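Local coordinates for appr-1-p processing domain protein (Thermus aquaticus Y51MC23, PDB 5M31) that adopts the macro domain fold, with helices packed against a mixed beta sheet, at residues F45-A55 with Y73-I84. Residues are numbered along the deposited sequence; the frame is centred on the assembly and turned at random.
Sequences FKRAFPDNYQA and YDRGPLAQPRYI
Phe49 turns its ring away from its own carbonyl carbon, while chi1 of Ile84 (-53°) sets CG1 beside the backbone N and chi2 (-62°) then swings CD1 over the centre of that ring. The result is a CH-pi contact, with Ile84 CD1 3.9 Å from the centroid of the Phe49 ring. Pro81, which follows a cis peptide bond, brings CG against Phe49 CZ. Arg75, bent at chi3, lays one guanidinium face over Phe49 CE1, 3.7 Å from Arg75 CZ; the two planes are 68° apart, so this is no flat stack. The guanidinium is held by Arg75 NH2, which donates to Pro81 O (3.0 Å) on a lone pair in the carbonyl plane. Phe49 stands at the junction of helices 40-48 and 50-61; just before it, Phe45 CD2 meets Ile84 CG2 at 4.0 Å.

Farther along, Asn52 CA and the Asp51 carbonyl lie over one face of the Tyr73 ring, and Ala55 CB packs on Tyr73 CD1. With CG anti to the backbone N, Asn52 rests OD1 over the groove between Tyr73 CB (3.1 Å) and Ile84 CB (3.3 Å). On the exposed side a water donates to Asp51 OD2 and also hydrogen-bonds Tyr73 OH, each at 2.7 Å. The end of helix 40-48 and the start of 50-61 thus cover edge strand 71-74 and its antiparallel neighbour 83-88. Dispersion and CH-pi packing carry the contact; its polar tie is indirect, through that water, and the buried Asn52 OD1 is satisfied by Asn86 ND2.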
loop_
_atom_site.group_PDB
_atom_site.type_symbol
_atom_site.label_atom_id
_atom_site.label_comp_id
_atom_site.label_asym_id
_atom_site.label_seq_id
_atom_site.Cartn_x
_atom_site.Cartn_y
_atom_site.Cartn_z
ATOM N N PHE A 45 3.360 -9.536 4.441
ATOM C CA PHE A 45 4.396 -8.979 3.554
ATOM C C PHE A 45 5.796 -9.271 4.035
ATOM O O PHE A 45 6.665 -9.601 3.225
ATOM C CB PHE A 45 4.182 -7.471 3.311
ATOM C CG PHE A 45 3.236 -7.182 2.166
ATOM C CD1 PHE A 45 1.866 -7.184 2.376
ATOM C CD2 PHE A 45 3.697 -6.908 0.910
ATOM C CE1 PHE A 45 0.981 -6.913 1.328
ATOM C CE2 PHE A 45 2.825 -6.599 -0.111
ATOM C CZ PHE A 45 1.489 -6.599 0.070
ATOM N N LYS A 46 6.050 -9.174 5.335
ATOM C CA LYS A 46 7.389 -9.499 5.849
ATOM C C LYS A 46 7.802 -10.914 5.471
ATOM O O LYS A 46 8.912 -11.134 4.994
ATOM C CB LYS A 46 7.462 -9.381 7.329
ATOM C CG LYS A 46 8.839 -9.681 7.849
ATOM C CD LYS A 46 9.006 -9.241 9.284
ATOM C CE LYS A 46 8.147 -10.041 10.228
ATOM N NZ LYS A 46 8.347 -9.582 11.628
ATOM N N ARG A 47 6.881 -11.849 5.709
ATOM C CA ARG A 47 7.118 -13.315 5.411
ATOM C C ARG A 47 7.273 -13.602 3.909
ATOM O O ARG A 47 8.148 -14.373 3.530
ATOM C CB ARG A 47 6.043 -14.178 6.126
ATOM C CG ARG A 47 6.077 -13.973 7.630
ATOM C CD ARG A 47 5.488 -15.029 8.529
ATOM N NE ARG A 47 4.037 -14.967 8.627
ATOM C CZ ARG A 47 3.325 -15.210 9.727
ATOM N NH1 ARG A 47 3.901 -15.403 10.914
ATOM N NH2 ARG A 47 2.000 -15.187 9.654
ATOM N N ALA A 48 6.483 -12.925 3.054
ATOM C CA ALA A 48 6.469 -13.171 1.609
ATOM C C ALA A 48 7.592 -12.445 0.921
ATOM O O ALA A 48 8.031 -12.842 -0.162
ATOM C CB ALA A 48 5.141 -12.697 1.034
ATOM N N PHE A 49 7.982 -11.285 1.489
ATOM C CA PHE A 49 8.904 -10.402 0.827
ATOM C C PHE A 49 10.009 -9.921 1.757
ATOM O O PHE A 49 10.124 -8.690 2.072
ATOM C CB PHE A 49 8.145 -9.207 0.213
ATOM C CG PHE A 49 7.118 -9.602 -0.807
ATOM C CD1 PHE A 49 7.496 -10.039 -2.068
ATOM C CD2 PHE A 49 5.760 -9.502 -0.522
ATOM C CE1 PHE A 49 6.540 -10.434 -2.985
ATOM C CE2 PHE A 49 4.802 -9.839 -1.438
ATOM C CZ PHE A 49 5.193 -10.308 -2.697
ATOM N N PRO A 50 10.915 -10.838 2.112
ATOM C CA PRO A 50 11.950 -10.444 3.073
ATOM C C PRO A 50 12.886 -9.295 2.617
ATOM O O PRO A 50 13.329 -8.482 3.442
ATOM C CB PRO A 50 12.731 -11.738 3.324
ATOM C CG PRO A 50 12.367 -12.676 2.224
ATOM C CD PRO A 50 11.035 -12.252 1.693
ATOM N N ASP A 51 13.253 -9.251 1.343
ATOM C CA ASP A 51 14.139 -8.183 0.891
ATOM C C ASP A 51 13.484 -6.776 1.013
ATOM O O ASP A 51 14.153 -5.800 1.363
ATOM C CB ASP A 51 14.577 -8.427 -0.545
ATOM C CG ASP A 51 15.400 -9.681 -0.689
ATOM O OD1 ASP A 51 15.828 -10.296 0.351
ATOM O OD2 ASP A 51 15.698 -10.018 -1.831
ATOM N N ASN A 52 12.175 -6.710 0.752
ATOM C CA ASN A 52 11.386 -5.490 0.973
ATOM C C ASN A 52 11.403 -5.122 2.435
ATOM O O ASN A 52 11.612 -3.960 2.766
ATOM C CB ASN A 52 9.970 -5.660 0.512
ATOM C CG ASN A 52 9.105 -4.468 0.796
ATOM O OD1 ASN A 52 9.243 -3.415 0.201
ATOM N ND2 ASN A 52 8.222 -4.628 1.801
ATOM N N TYR A 53 11.234 -6.121 3.306
ATOM C CA TYR A 53 11.236 -5.832 4.752
ATOM C C TYR A 53 12.560 -5.243 5.202
ATOM O O TYR A 53 12.595 -4.183 5.867
ATOM C CB TYR A 53 10.926 -7.093 5.534
ATOM C CG TYR A 53 11.105 -6.914 7.033
ATOM C CD1 TYR A 53 10.265 -6.092 7.747
ATOM C CD2 TYR A 53 12.189 -7.475 7.699
ATOM C CE1 TYR A 53 10.485 -5.839 9.091
ATOM C CE2 TYR A 53 12.363 -7.279 9.057
ATOM C CZ TYR A 53 11.476 -6.494 9.744
ATOM O OH TYR A 53 11.670 -6.249 11.098
ATOM N N GLN A 54 13.669 -5.841 4.770
ATOM C CA GLN A 54 14.983 -5.298 5.163
ATOM C C GLN A 54 15.196 -3.913 4.611
ATOM O O GLN A 54 15.705 -3.044 5.297
ATOM C CB GLN A 54 16.140 -6.222 4.718
ATOM C CG GLN A 54 16.200 -7.600 5.429
ATOM C CD GLN A 54 16.203 -7.562 6.975
ATOM O OE1 GLN A 54 16.703 -6.625 7.612
ATOM N NE2 GLN A 54 15.672 -8.625 7.580
ATOM N N ALA A 55 14.820 -3.695 3.338
ATOM C CA ALA A 55 14.929 -2.347 2.764
ATOM C C ALA A 55 14.095 -1.320 3.511
ATOM O O ALA A 55 14.566 -0.189 3.782
ATOM C CB ALA A 55 14.551 -2.367 1.295
ATOM N N TYR A 73 9.842 -0.335 -2.888
ATOM C CA TYR A 73 10.948 -1.267 -3.121
ATOM C C TYR A 73 10.780 -1.927 -4.500
ATOM O O TYR A 73 9.675 -2.409 -4.827
ATOM C CB TYR A 73 11.028 -2.342 -2.030
ATOM C CG TYR A 73 12.173 -3.300 -2.203
ATOM C CD1 TYR A 73 13.519 -2.870 -2.022
ATOM C CD2 TYR A 73 11.971 -4.611 -2.672
ATOM C CE1 TYR A 73 14.563 -3.743 -2.196
ATOM C CE2 TYR A 73 13.034 -5.475 -2.839
ATOM C CZ TYR A 73 14.317 -5.031 -2.659
ATOM O OH TYR A 73 15.364 -5.896 -2.812
ATOM N N ASP A 74 11.843 -1.888 -5.304
ATOM C CA ASP A 74 11.858 -2.478 -6.631
ATOM C C ASP A 74 12.524 -3.856 -6.586
ATOM O O ASP A 74 13.732 -3.973 -6.319
ATOM C CB ASP A 74 12.656 -1.557 -7.568
ATOM C CG ASP A 74 12.648 -2.022 -9.033
ATOM O OD1 ASP A 74 12.067 -3.060 -9.368
ATOM O OD2 ASP A 74 13.237 -1.287 -9.855
ATOM N N ARG A 75 11.763 -4.901 -6.895
ATOM C CA ARG A 75 12.300 -6.238 -6.844
ATOM C C ARG A 75 13.042 -6.577 -8.130
ATOM O O ARG A 75 13.655 -7.622 -8.243
ATOM C CB ARG A 75 11.185 -7.239 -6.588
ATOM C CG ARG A 75 10.443 -7.019 -5.268
ATOM C CD ARG A 75 9.299 -7.997 -5.101
ATOM N NE ARG A 75 9.779 -9.365 -4.901
ATOM C CZ ARG A 75 9.295 -10.454 -5.481
ATOM N NH1 ARG A 75 9.819 -11.648 -5.209
ATOM N NH2 ARG A 75 8.267 -10.386 -6.335
ATOM N N GLY A 76 12.972 -5.694 -9.101
ATOM C CA GLY A 76 13.705 -5.882 -10.346
ATOM C C GLY A 76 12.779 -6.051 -11.536
ATOM O O GLY A 76 11.616 -6.380 -11.396
ATOM N N PRO A 77 13.287 -5.743 -12.727
ATOM C CA PRO A 77 12.433 -5.713 -13.896
ATOM C C PRO A 77 11.825 -7.044 -14.286
ATOM O O PRO A 77 10.915 -7.052 -15.112
ATOM C CB PRO A 77 13.365 -5.185 -15.000
ATOM C CG PRO A 77 14.725 -5.503 -14.500
ATOM C CD PRO A 77 14.666 -5.332 -13.031
ATOM N N LEU A 78 12.367 -8.172 -13.792
ATOM C CA LEU A 78 11.864 -9.488 -14.149
ATOM C C LEU A 78 10.953 -10.071 -13.079
ATOM O O LEU A 78 10.501 -11.214 -13.188
ATOM C CB LEU A 78 13.012 -10.480 -14.438
ATOM C CG LEU A 78 14.046 -10.002 -15.432
ATOM C CD1 LEU A 78 15.173 -11.018 -15.612
ATOM C CD2 LEU A 78 13.406 -9.682 -16.793
ATOM N N ALA A 79 10.694 -9.288 -12.046
ATOM C CA ALA A 79 9.961 -9.800 -10.893
ATOM C C ALA A 79 8.480 -9.526 -11.035
ATOM O O ALA A 79 8.079 -8.578 -11.715
ATOM C CB ALA A 79 10.479 -9.168 -9.635
ATOM N N GLN A 80 7.684 -10.318 -10.313
ATOM C CA GLN A 80 6.266 -10.071 -10.118
ATOM C C GLN A 80 5.899 -10.443 -8.705
ATOM O O GLN A 80 6.237 -11.535 -8.262
ATOM C CB GLN A 80 5.401 -10.889 -11.094
ATOM C CG GLN A 80 3.940 -10.484 -11.106
ATOM C CD GLN A 80 3.179 -11.065 -9.937
ATOM O OE1 GLN A 80 3.406 -12.232 -9.567
ATOM N NE2 GLN A 80 2.316 -10.275 -9.316
ATOM N N PRO A 81 5.218 -9.536 -8.001
ATOM C CA PRO A 81 5.144 -8.112 -8.329
ATOM C C PRO A 81 6.498 -7.480 -8.416
ATOM O O PRO A 81 7.447 -7.916 -7.742
ATOM C CB PRO A 81 4.380 -7.524 -7.149
ATOM C CG PRO A 81 4.745 -8.462 -6.039
ATOM C CD PRO A 81 4.722 -9.794 -6.634
ATOM N N ARG A 82 6.641 -6.498 -9.299
ATOM C CA ARG A 82 7.920 -5.809 -9.389
ATOM C C ARG A 82 8.126 -4.872 -8.187
ATOM O O ARG A 82 9.264 -4.738 -7.709
ATOM C CB ARG A 82 8.043 -5.039 -10.695
ATOM C CG ARG A 82 9.224 -4.151 -10.652
ATOM C CD ARG A 82 9.612 -3.647 -12.029
ATOM N NE ARG A 82 10.857 -2.916 -11.957
ATOM C CZ ARG A 82 11.388 -2.225 -12.949
ATOM N NH1 ARG A 82 10.881 -2.297 -14.186
ATOM N NH2 ARG A 82 12.506 -1.575 -12.721
ATOM N N TYR A 83 7.063 -4.194 -7.768
ATOM C CA TYR A 83 7.159 -3.166 -6.710
ATOM C C TYR A 83 6.332 -3.514 -5.526
ATOM O O TYR A 83 5.188 -3.986 -5.654
ATOM C CB TYR A 83 6.681 -1.812 -7.229
ATOM C CG TYR A 83 7.413 -1.297 -8.450
ATOM C CD1 TYR A 83 8.693 -0.819 -8.368
ATOM C CD2 TYR A 83 6.805 -1.333 -9.672
ATOM C CE1 TYR A 83 9.341 -0.317 -9.477
ATOM C CE2 TYR A 83 7.466 -0.901 -10.811
ATOM C CZ TYR A 83 8.724 -0.378 -10.692
ATOM O OH TYR A 83 9.393 0.093 -11.838
ATOM N N ILE A 84 6.906 -3.225 -4.362
ATOM C CA ILE A 84 6.170 -3.182 -3.086
ATOM C C ILE A 84 6.069 -1.732 -2.632
ATOM O O ILE A 84 7.091 -1.077 -2.553
ATOM C CB ILE A 84 6.866 -3.995 -2.009
ATOM C CG1 ILE A 84 7.161 -5.434 -2.467
ATOM C CG2 ILE A 84 5.966 -4.023 -0.741
ATOM C CD1 ILE A 84 5.955 -6.241 -2.797
HETATM O O HOH W 1 14.966 -8.359 -3.862
#